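Local atomic coordinates of Pre-mRNA splicing factor PRP8 (Cyanidioschyzon merolae, PDB entry 6NQI), a protein that is a pre-mRNA splicing factor of the spliceosome that probably binds U2, U5 and U6 snRNAs and intron RNA, represented here by its RNase H-like domain. Residues Arg17-Pro22 / Gly26-Trp31; Ala118-Pro123 / Asp127-Ala132; Glu148-Trp153 / Leu199-Trp204. All coordinates share one frame; numbering follows the deposited sequence.

Contact 1: residues Arg17-Pro22 / Gly26-Trp31; sequences RTAYRP and GVIWIW
Thr18 OG1 sits between two groups of the facing strand: it gives a hydrogen bond to Val27 O at 2.9 Å and receives one from Trp29 NE1 at 3.1 Å. The second is bent, 140° at the hydrogen, with the oxygen tilted 27° from the indole plane. A first torsion of 60° lodges OG1 between the backbone N and carbonyl carbon of Thr18, facing both partners. Thr18 is buried and gripped by these two bonds; its O also accepts from Val27 N. Val27 CG1 lies over one face of the Trp29 indole. This is the turn end of the hairpin formed by strands 11-21 and 24-32, in the mixed sheet of an RNase H-like domain. Regular pairing, with Trp29 bonded to Asp15 and Trp31 to Ile13 through their backbones, gives way where the chain turns a corner at Arg17-Ala19. On the helix side, Ala19 CB meets Ile28 CG1 at 4.1 Å, and Ile28 packs on Cys62 and His65 of helix 54-71. Gly26 CA directs a C-H at Ala19 O, 3.4 Å away. Towards the turn the contact thins: the partly exposed Arg21 brings only its guanidinium edge to Gly26, NE to CA 4.4 Å, while its NH2 bonds to Asn25 O.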
loop_
_atom_site.group_PDB
_atom_site.type_symbol
_atom_site.label_atom_id
_atom_site.label_comp_id
_atom_site.label_asym_id
_atom_site.label_seq_id
_atom_site.Cartn_x
_atom_site.Cartn_y
_atom_site.Cartn_z
ATOM N N ARG A 17 -1.125 6.414 -6.729
ATOM C CA ARG A 17 -1.509 7.815 -6.840
ATOM C C ARG A 17 -0.460 8.793 -6.293
ATOM O O ARG A 17 -0.617 10.010 -6.470
ATOM C CB ARG A 17 -2.844 8.014 -6.136
ATOM C CG ARG A 17 -3.973 7.399 -6.888
ATOM C CD ARG A 17 -5.271 7.528 -6.145
ATOM N NE ARG A 17 -5.371 6.592 -5.029
ATOM C CZ ARG A 17 -6.492 6.421 -4.331
ATOM N NH1 ARG A 17 -7.571 7.129 -4.664
ATOM N NH2 ARG A 17 -6.546 5.545 -3.326
ATOM N N THR A 18 0.582 8.299 -5.627
ATOM C CA THR A 18 1.726 9.091 -5.196
ATOM C C THR A 18 3.003 8.608 -5.879
ATOM O O THR A 18 4.091 8.606 -5.294
ATOM C CB THR A 18 1.891 9.037 -3.677
ATOM O OG1 THR A 18 2.098 7.679 -3.261
ATOM C CG2 THR A 18 0.690 9.641 -2.980
ATOM N N ALA A 19 2.909 8.238 -7.149
ATOM C CA ALA A 19 4.130 7.827 -7.818
ATOM C C ALA A 19 4.916 9.045 -8.296
ATOM O O ALA A 19 6.152 9.019 -8.307
ATOM C CB ALA A 19 3.799 6.882 -8.974
ATOM N N TYR A 20 4.221 10.102 -8.697
ATOM C CA TYR A 20 4.822 11.398 -8.956
ATOM C C TYR A 20 4.411 12.372 -7.863
ATOM O O TYR A 20 3.222 12.655 -7.701
ATOM C CB TYR A 20 4.434 11.955 -10.326
ATOM C CG TYR A 20 4.879 13.386 -10.502
ATOM C CD1 TYR A 20 6.215 13.700 -10.758
ATOM C CD2 TYR A 20 3.968 14.423 -10.414
ATOM C CE1 TYR A 20 6.629 15.013 -10.911
ATOM C CE2 TYR A 20 4.368 15.730 -10.571
ATOM C CZ TYR A 20 5.697 16.027 -10.819
ATOM O OH TYR A 20 6.072 17.351 -10.963
ATOM N N ARG A 21 5.390 12.908 -7.141
ATOM C CA ARG A 21 5.126 14.019 -6.238
ATOM C C ARG A 21 6.010 15.183 -6.660
ATOM O O ARG A 21 7.212 14.984 -6.892
ATOM C CB ARG A 21 5.389 13.651 -4.764
ATOM C CG ARG A 21 4.326 12.706 -4.157
ATOM C CD ARG A 21 4.391 12.654 -2.627
ATOM N NE ARG A 21 5.716 12.295 -2.151
ATOM C CZ ARG A 21 6.168 12.597 -0.945
ATOM N NH1 ARG A 21 5.388 13.267 -0.105
ATOM N NH2 ARG A 21 7.400 12.245 -0.590
ATOM N N PRO A 22 5.448 16.387 -6.855
ATOM C CA PRO A 22 6.254 17.508 -7.367
ATOM C C PRO A 22 7.569 17.666 -6.621
ATOM O O PRO A 22 7.575 17.843 -5.400
ATOM C CB PRO A 22 5.333 18.720 -7.163
ATOM C CG PRO A 22 3.954 18.149 -7.233
ATOM C CD PRO A 22 4.060 16.790 -6.566
ATOM N N GLY A 26 8.416 9.854 -5.274
ATOM C CA GLY A 26 7.102 9.291 -5.031
ATOM C C GLY A 26 7.167 7.910 -4.396
ATOM O O GLY A 26 8.232 7.409 -4.032
ATOM N N VAL A 27 5.991 7.280 -4.277
ATOM C CA VAL A 27 5.851 5.952 -3.665
ATOM C C VAL A 27 4.710 5.212 -4.355
ATOM O O VAL A 27 3.705 5.816 -4.742
ATOM C CB VAL A 27 5.605 6.038 -2.136
ATOM C CG1 VAL A 27 5.169 4.707 -1.579
ATOM C CG2 VAL A 27 6.860 6.448 -1.402
ATOM N N ILE A 28 4.870 3.901 -4.520
ATOM C CA ILE A 28 3.782 2.994 -4.880
ATOM C C ILE A 28 3.549 2.029 -3.716
ATOM O O ILE A 28 4.497 1.406 -3.216
ATOM C CB ILE A 28 4.088 2.218 -6.174
ATOM C CG1 ILE A 28 4.193 3.179 -7.352
ATOM C CG2 ILE A 28 3.003 1.086 -6.401
ATOM C CD1 ILE A 28 4.568 2.515 -8.642
ATOM N N TRP A 29 2.301 1.934 -3.259
ATOM C CA TRP A 29 1.953 1.085 -2.121
ATOM C C TRP A 29 1.273 -0.203 -2.559
ATOM O O TRP A 29 0.404 -0.181 -3.434
ATOM C CB TRP A 29 1.007 1.820 -1.181
ATOM C CG TRP A 29 1.353 3.233 -0.965
ATOM C CD1 TRP A 29 0.964 4.297 -1.719
ATOM C CD2 TRP A 29 2.112 3.760 0.118
ATOM N NE1 TRP A 29 1.462 5.457 -1.185
ATOM C CE2 TRP A 29 2.167 5.150 -0.052
ATOM C CE3 TRP A 29 2.750 3.187 1.223
ATOM C CZ2 TRP A 29 2.843 5.977 0.832
ATOM C CZ3 TRP A 29 3.424 4.008 2.098
ATOM C CH2 TRP A 29 3.462 5.388 1.901
ATOM N N ILE A 30 1.611 -1.307 -1.889
ATOM C CA ILE A 30 0.858 -2.565 -2.011
ATOM C C ILE A 30 0.531 -3.084 -0.612
ATOM O O ILE A 30 1.429 -3.525 0.116
ATOM C CB ILE A 30 1.620 -3.639 -2.797
ATOM C CG1 ILE A 30 1.918 -3.169 -4.220
ATOM C CG2 ILE A 30 0.816 -4.982 -2.774
ATOM C CD1 ILE A 30 2.681 -4.182 -4.991
ATOM N N TRP A 31 -0.755 -3.090 -0.265
ATOM C CA TRP A 31 -1.250 -3.619 1.004
ATOM C C TRP A 31 -1.736 -5.045 0.772
ATOM O O TRP A 31 -2.585 -5.285 -0.093
ATOM C CB TRP A 31 -2.366 -2.728 1.560
ATOM C CG TRP A 31 -3.132 -3.299 2.731
ATOM C CD1 TRP A 31 -2.655 -4.125 3.706
ATOM C CD2 TRP A 31 -4.519 -3.070 3.046
ATOM N NE1 TRP A 31 -3.663 -4.444 4.602
ATOM C CE2 TRP A 31 -4.812 -3.803 4.218
ATOM C CE3 TRP A 31 -5.538 -2.318 2.453
ATOM C CZ2 TRP A 31 -6.075 -3.801 4.803
ATOM C CZ3 TRP A 31 -6.798 -2.320 3.043
ATOM C CH2 TRP A 31 -7.049 -3.054 4.202
#

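Contact 2: residues Ala118-Pro123 / Asp127-Ala132; sequences ALMALP and DRTQTA
Met120 and Thr129 meet tip to tip: the methyl CE of Met120 lies 3.9 Å from Thr129 OG1 and 4.1 Å from Thr129 CB. CG of Met120 is anti to its backbone N (chi1 -159°), and bends at chi2 and chi3 bring first the sulfur and then CE round to the threonine. The second point of contact is joined by a backbone hydrogen bond, from Asp127 N to Pro123 O at 2.9 Å. This is an i to i+4 bond of the first turn of helix 123-130, so the contact joins a 3-10 turn and a short helix, separated by Leu122, the N-cap residue. The 3-10 turn that runs through 118-121 closes with Leu122 N bonded to Leu119 O at 2.9 Å. The Met120 methyl makes only a van der Waals contact, while Thr129 OG1 has its hydrogen bond within the helix, with Ile125 O. One shell further out, Asn25 ND2 bonds to Thr129 O, tying the end of the helix to the hairpin turn. The end of the Leu122 side chain packs on Leu166, Leu174 and Trp178, placing the junction beside helices 152-168 (Leu166) and 170-176 (Leu174), with Trp178 contributed by a loop. At the outer end, exposed Thr131 turns its hydroxyl back to Asp127 O, in the carbonyl plane.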
loop_
_atom_site.group_PDB
_atom_site.type_symbol
_atom_site.label_atom_id
_atom_site.label_comp_id
_atom_site.label_asym_id
_atom_site.label_seq_id
_atom_site.Cartn_x
_atom_site.Cartn_y
_atom_site.Cartn_z
ATOM N N ALA A 118 -2.545 7.806 1.755
ATOM C CA ALA A 118 -2.420 8.637 2.945
ATOM C C ALA A 118 -1.293 8.167 3.859
ATOM O O ALA A 118 -0.841 8.941 4.713
ATOM C CB ALA A 118 -3.756 8.685 3.697
ATOM N N LEU A 119 -0.787 6.944 3.673
ATOM C CA LEU A 119 0.358 6.532 4.479
ATOM C C LEU A 119 1.571 7.439 4.259
ATOM O O LEU A 119 2.489 7.453 5.094
ATOM C CB LEU A 119 0.731 5.086 4.174
ATOM C CG LEU A 119 -0.291 4.124 4.725
ATOM C CD1 LEU A 119 0.084 2.674 4.379
ATOM C CD2 LEU A 119 -0.420 4.361 6.225
ATOM N N MET A 120 1.571 8.222 3.176
ATOM C CA MET A 120 2.630 9.192 2.936
ATOM C C MET A 120 2.806 10.139 4.109
ATOM O O MET A 120 3.848 10.789 4.216
ATOM C CB MET A 120 2.309 10.005 1.676
ATOM C CG MET A 120 3.508 10.684 1.033
ATOM S SD MET A 120 4.676 9.436 0.511
ATOM C CE MET A 120 5.981 9.665 1.718
ATOM N N ALA A 121 1.822 10.196 5.002
ATOM C CA ALA A 121 1.846 11.052 6.172
ATOM C C ALA A 121 2.588 10.452 7.368
ATOM O O ALA A 121 2.894 11.193 8.308
ATOM C CB ALA A 121 0.403 11.373 6.567
ATOM N N LEU A 122 2.934 9.162 7.348
ATOM C CA LEU A 122 3.656 8.605 8.488
ATOM C C LEU A 122 5.110 9.074 8.427
ATOM O O LEU A 122 5.739 8.976 7.368
ATOM C CB LEU A 122 3.558 7.076 8.475
ATOM C CG LEU A 122 2.138 6.481 8.699
ATOM C CD1 LEU A 122 2.104 4.953 8.831
ATOM C CD2 LEU A 122 1.402 7.107 9.898
ATOM N N PRO A 123 5.655 9.639 9.508
ATOM C CA PRO A 123 6.985 10.263 9.402
ATOM C C PRO A 123 8.109 9.283 9.091
ATOM O O PRO A 123 9.072 9.660 8.410
ATOM C CB PRO A 123 7.165 10.948 10.770
ATOM C CG PRO A 123 5.778 11.113 11.301
ATOM C CD PRO A 123 5.048 9.892 10.820
ATOM N N ASP A 127 10.262 10.029 5.796
ATOM C CA ASP A 127 11.686 10.246 6.005
ATOM C C ASP A 127 12.535 9.220 5.268
ATOM O O ASP A 127 13.583 9.575 4.703
ATOM C CB ASP A 127 11.992 10.225 7.497
ATOM C CG ASP A 127 11.510 11.479 8.200
ATOM O OD1 ASP A 127 11.153 12.445 7.483
ATOM O OD2 ASP A 127 11.491 11.512 9.459
ATOM N N ARG A 128 12.131 7.946 5.265
ATOM C CA ARG A 128 12.883 6.991 4.461
ATOM C C ARG A 128 12.732 7.301 2.979
ATOM O O ARG A 128 13.655 7.051 2.195
ATOM C CB ARG A 128 12.446 5.562 4.761
ATOM C CG ARG A 128 13.258 4.498 4.045
ATOM C CD ARG A 128 12.661 3.130 4.330
ATOM N NE ARG A 128 13.490 1.995 3.924
ATOM C CZ ARG A 128 13.948 1.060 4.755
ATOM N NH1 ARG A 128 13.667 1.126 6.054
ATOM N NH2 ARG A 128 14.683 0.054 4.286
ATOM N N THR A 129 11.613 7.916 2.593
ATOM C CA THR A 129 11.332 8.149 1.183
ATOM C C THR A 129 12.168 9.276 0.614
ATOM O O THR A 129 12.814 9.107 -0.427
ATOM C CB THR A 129 9.854 8.465 0.978
ATOM O OG1 THR A 129 9.058 7.329 1.315
ATOM C CG2 THR A 129 9.590 8.900 -0.458
ATOM N N GLN A 130 12.159 10.444 1.262
ATOM C CA GLN A 130 12.880 11.577 0.677
ATOM C C GLN A 130 14.383 11.339 0.614
ATOM O O GLN A 130 15.030 11.711 -0.370
ATOM C CB GLN A 130 12.573 12.858 1.427
ATOM C CG GLN A 130 11.191 13.351 1.115
ATOM C CD GLN A 130 10.874 14.635 1.826
ATOM O OE1 GLN A 130 11.675 15.583 1.815
ATOM N NE2 GLN A 130 9.696 14.687 2.447
ATOM N N THR A 131 14.948 10.700 1.626
ATOM C CA THR A 131 16.385 10.464 1.673
ATOM C C THR A 131 16.837 9.320 0.772
ATOM O O THR A 131 18.037 9.043 0.712
ATOM C CB THR A 131 16.804 10.163 3.119
ATOM O OG1 THR A 131 15.885 9.202 3.689
ATOM C CG2 THR A 131 16.846 11.444 3.976
ATOM N N ALA A 132 15.917 8.649 0.080
ATOM C CA ALA A 132 16.287 7.533 -0.784
ATOM C C ALA A 132 17.142 8.007 -1.962
ATOM O O ALA A 132 16.934 9.086 -2.519
ATOM C CB ALA A 132 15.037 6.812 -1.285
#

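Contact 3: residues Glu148-Trp153 / Leu199-Trp204; sequences EHVPVW and LPETDW
The start of helix 201-210 meets the loop that leads into helix 152-168, at the surface of the RNase H-like domain; each helix has a proline at its N-cap, Pro200 and Pro151. Glu201, the first residue of its helix, carries one side of the contact; His149 and Val150, in the loop leading to the other helix, carry the opposite side. Glu201 CG rests against the root of the histidine, 3.3 Å from His149 CB and 3.6 Å from His149 CG, and the bend at chi2 (-63°) turns the carboxylate towards Val150. Carboxylate and imidazole planes are 27° apart, but no hydrogen bond joins them: His149 ND1 stays 4.3 Å from Glu201 OE2. The acidic group is paired instead with Arg158 of helix 152-168, whose NH2 forms a salt bridge with OE1. Its position at the start of a helix would also tend to favour the negative charge. Val150 packs on Arg158 as well, and Trp204, one turn after Glu201, sets its ring edge-to-face with Trp146. The Val150 methyl CG1 lies beside the carboxylate, 3.3 Å from Glu201 OE1 and 3.7 Å from Glu201 OE2.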
loop_
_atom_site.group_PDB
_atom_site.type_symbol
_atom_site.label_atom_id
_atom_site.label_comp_id
_atom_site.label_asym_id
_atom_site.label_seq_id
_atom_site.Cartn_x
_atom_site.Cartn_y
_atom_site.Cartn_z
ATOM N N GLU A 148 -2.129 -10.951 17.187
ATOM C CA GLU A 148 -1.966 -11.599 18.482
ATOM C C GLU A 148 -3.226 -11.526 19.332
ATOM O O GLU A 148 -3.492 -12.431 20.130
ATOM C CB GLU A 148 -0.843 -10.919 19.257
ATOM C CG GLU A 148 0.523 -11.173 18.726
ATOM C CD GLU A 148 1.009 -12.538 19.127
ATOM O OE1 GLU A 148 1.573 -12.667 20.248
ATOM O OE2 GLU A 148 0.786 -13.478 18.323
ATOM N N HIS A 149 -4.005 -10.462 19.171
ATOM C CA HIS A 149 -5.079 -10.131 20.094
ATOM C C HIS A 149 -6.433 -9.925 19.449
ATOM O O HIS A 149 -7.436 -9.922 20.176
ATOM C CB HIS A 149 -4.736 -8.874 20.900
ATOM C CG HIS A 149 -3.452 -8.964 21.664
ATOM N ND1 HIS A 149 -2.222 -8.737 21.089
ATOM C CD2 HIS A 149 -3.214 -9.259 22.966
ATOM C CE1 HIS A 149 -1.280 -8.896 22.001
ATOM N NE2 HIS A 149 -1.855 -9.215 23.148
ATOM N N VAL A 150 -6.502 -9.690 18.144
ATOM C CA VAL A 150 -7.785 -9.480 17.484
ATOM C C VAL A 150 -7.876 -10.472 16.336
ATOM O O VAL A 150 -6.856 -11.019 15.889
ATOM C CB VAL A 150 -7.938 -8.034 16.951
ATOM C CG1 VAL A 150 -7.725 -7.005 18.056
ATOM C CG2 VAL A 150 -7.016 -7.797 15.743
ATOM N N PRO A 151 -9.085 -10.734 15.850
ATOM C CA PRO A 151 -9.225 -11.529 14.632
ATOM C C PRO A 151 -8.768 -10.720 13.435
ATOM O O PRO A 151 -8.572 -9.505 13.510
ATOM C CB PRO A 151 -10.722 -11.834 14.582
ATOM C CG PRO A 151 -11.119 -11.838 16.013
ATOM C CD PRO A 151 -10.316 -10.751 16.660
ATOM N N VAL A 152 -8.615 -11.410 12.304
ATOM C CA VAL A 152 -8.058 -10.763 11.116
ATOM C C VAL A 152 -8.953 -9.622 10.648
ATOM O O VAL A 152 -8.465 -8.565 10.233
ATOM C CB VAL A 152 -7.824 -11.801 10.003
ATOM C CG1 VAL A 152 -7.475 -11.101 8.699
ATOM C CG2 VAL A 152 -6.688 -12.743 10.402
ATOM N N TRP A 153 -10.277 -9.801 10.723
ATOM C CA TRP A 153 -11.154 -8.746 10.222
ATOM C C TRP A 153 -11.042 -7.464 11.046
ATOM O O TRP A 153 -11.166 -6.368 10.486
ATOM C CB TRP A 153 -12.608 -9.224 10.146
ATOM C CG TRP A 153 -13.317 -9.650 11.421
ATOM C CD1 TRP A 153 -14.026 -8.843 12.274
ATOM C CD2 TRP A 153 -13.449 -10.984 11.940
ATOM N NE1 TRP A 153 -14.574 -9.590 13.293
ATOM C CE2 TRP A 153 -14.231 -10.905 13.111
ATOM C CE3 TRP A 153 -12.970 -12.234 11.537
ATOM C CZ2 TRP A 153 -14.538 -12.025 13.876
ATOM C CZ3 TRP A 153 -13.278 -13.340 12.300
ATOM C CH2 TRP A 153 -14.052 -13.230 13.455
ATOM N N LEU A 199 1.648 -0.864 21.126
ATOM C CA LEU A 199 0.684 -0.500 22.165
ATOM C C LEU A 199 -0.166 -1.694 22.625
ATOM O O LEU A 199 -0.424 -2.620 21.848
ATOM C CB LEU A 199 -0.257 0.604 21.665
ATOM C CG LEU A 199 0.322 1.923 21.163
ATOM C CD1 LEU A 199 -0.816 2.767 20.620
ATOM C CD2 LEU A 199 1.067 2.661 22.259
ATOM N N PRO A 200 -0.644 -1.681 23.873
ATOM C CA PRO A 200 -1.596 -2.708 24.312
ATOM C C PRO A 200 -2.938 -2.515 23.628
ATOM O O PRO A 200 -3.208 -1.494 22.995
ATOM C CB PRO A 200 -1.705 -2.488 25.825
ATOM C CG PRO A 200 -0.543 -1.628 26.184
ATOM C CD PRO A 200 -0.269 -0.787 24.982
ATOM N N GLU A 201 -3.803 -3.518 23.785
ATOM C CA GLU A 201 -5.071 -3.503 23.061
ATOM C C GLU A 201 -6.048 -2.482 23.618
ATOM O O GLU A 201 -6.893 -1.984 22.873
ATOM C CB GLU A 201 -5.732 -4.882 23.084
ATOM C CG GLU A 201 -5.284 -5.836 21.996
ATOM C CD GLU A 201 -5.619 -5.368 20.577
ATOM O OE1 GLU A 201 -6.740 -4.853 20.365
ATOM O OE2 GLU A 201 -4.781 -5.563 19.663
ATOM N N THR A 202 -5.972 -2.174 24.914
ATOM C CA THR A 202 -6.897 -1.198 25.488
ATOM C C THR A 202 -6.692 0.181 24.865
ATOM O O THR A 202 -7.658 0.872 24.514
ATOM C CB THR A 202 -6.746 -1.148 27.011
ATOM O OG1 THR A 202 -5.362 -1.037 27.361
ATOM C CG2 THR A 202 -7.316 -2.408 27.637
ATOM N N ASP A 203 -5.436 0.619 24.767
ATOM C CA ASP A 203 -5.148 1.886 24.104
ATOM C C ASP A 203 -5.538 1.856 22.629
ATOM O O ASP A 203 -5.997 2.870 22.094
ATOM C CB ASP A 203 -3.672 2.237 24.286
ATOM C CG ASP A 203 -3.361 2.723 25.698
ATOM O OD1 ASP A 203 -4.238 3.364 26.332
ATOM O OD2 ASP A 203 -2.249 2.435 26.184
ATOM N N TRP A 204 -5.382 0.704 21.962
ATOM C CA TRP A 204 -5.860 0.559 20.587
ATOM C C TRP A 204 -7.375 0.742 20.512
ATOM O O TRP A 204 -7.884 1.378 19.584
ATOM C CB TRP A 204 -5.436 -0.800 20.018
ATOM C CG TRP A 204 -4.053 -0.788 19.370
ATOM C CD1 TRP A 204 -2.987 -1.607 19.665
ATOM C CD2 TRP A 204 -3.601 0.086 18.329
ATOM N NE1 TRP A 204 -1.903 -1.288 18.869
ATOM C CE2 TRP A 204 -2.257 -0.252 18.047
ATOM C CE3 TRP A 204 -4.200 1.126 17.611
ATOM C CZ2 TRP A 204 -1.516 0.411 17.089
ATOM C CZ3 TRP A 204 -3.462 1.780 16.661
ATOM C CH2 TRP A 204 -2.135 1.421 16.404
#

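Along the chain the three contacts come in series, and all belong to one RNase H-like domain. Contacts 1 and 2 are neighbours, their centres 10 Å apart: the 3-10 turn and helix 123-130 cover the face of hairpin 11-21/24-32 that carries Val27 and Trp29. There Leu119 CB reaches Trp29 CH2 at 3.6 Å, Met120 CG approaches Arg21 NH1, and Thr129 packs on Val27. Contact 3 lies at the periphery, with its centre 29 Å from that of contact 1 and 25 Å from that of contact 2, touching neither. Helix 152-168 spans the gap: it begins at contact 3, its Phe159 meets Trp31 of the sheet, and its Leu163 and Leu166 reach Leu119 in the turn of contact 2.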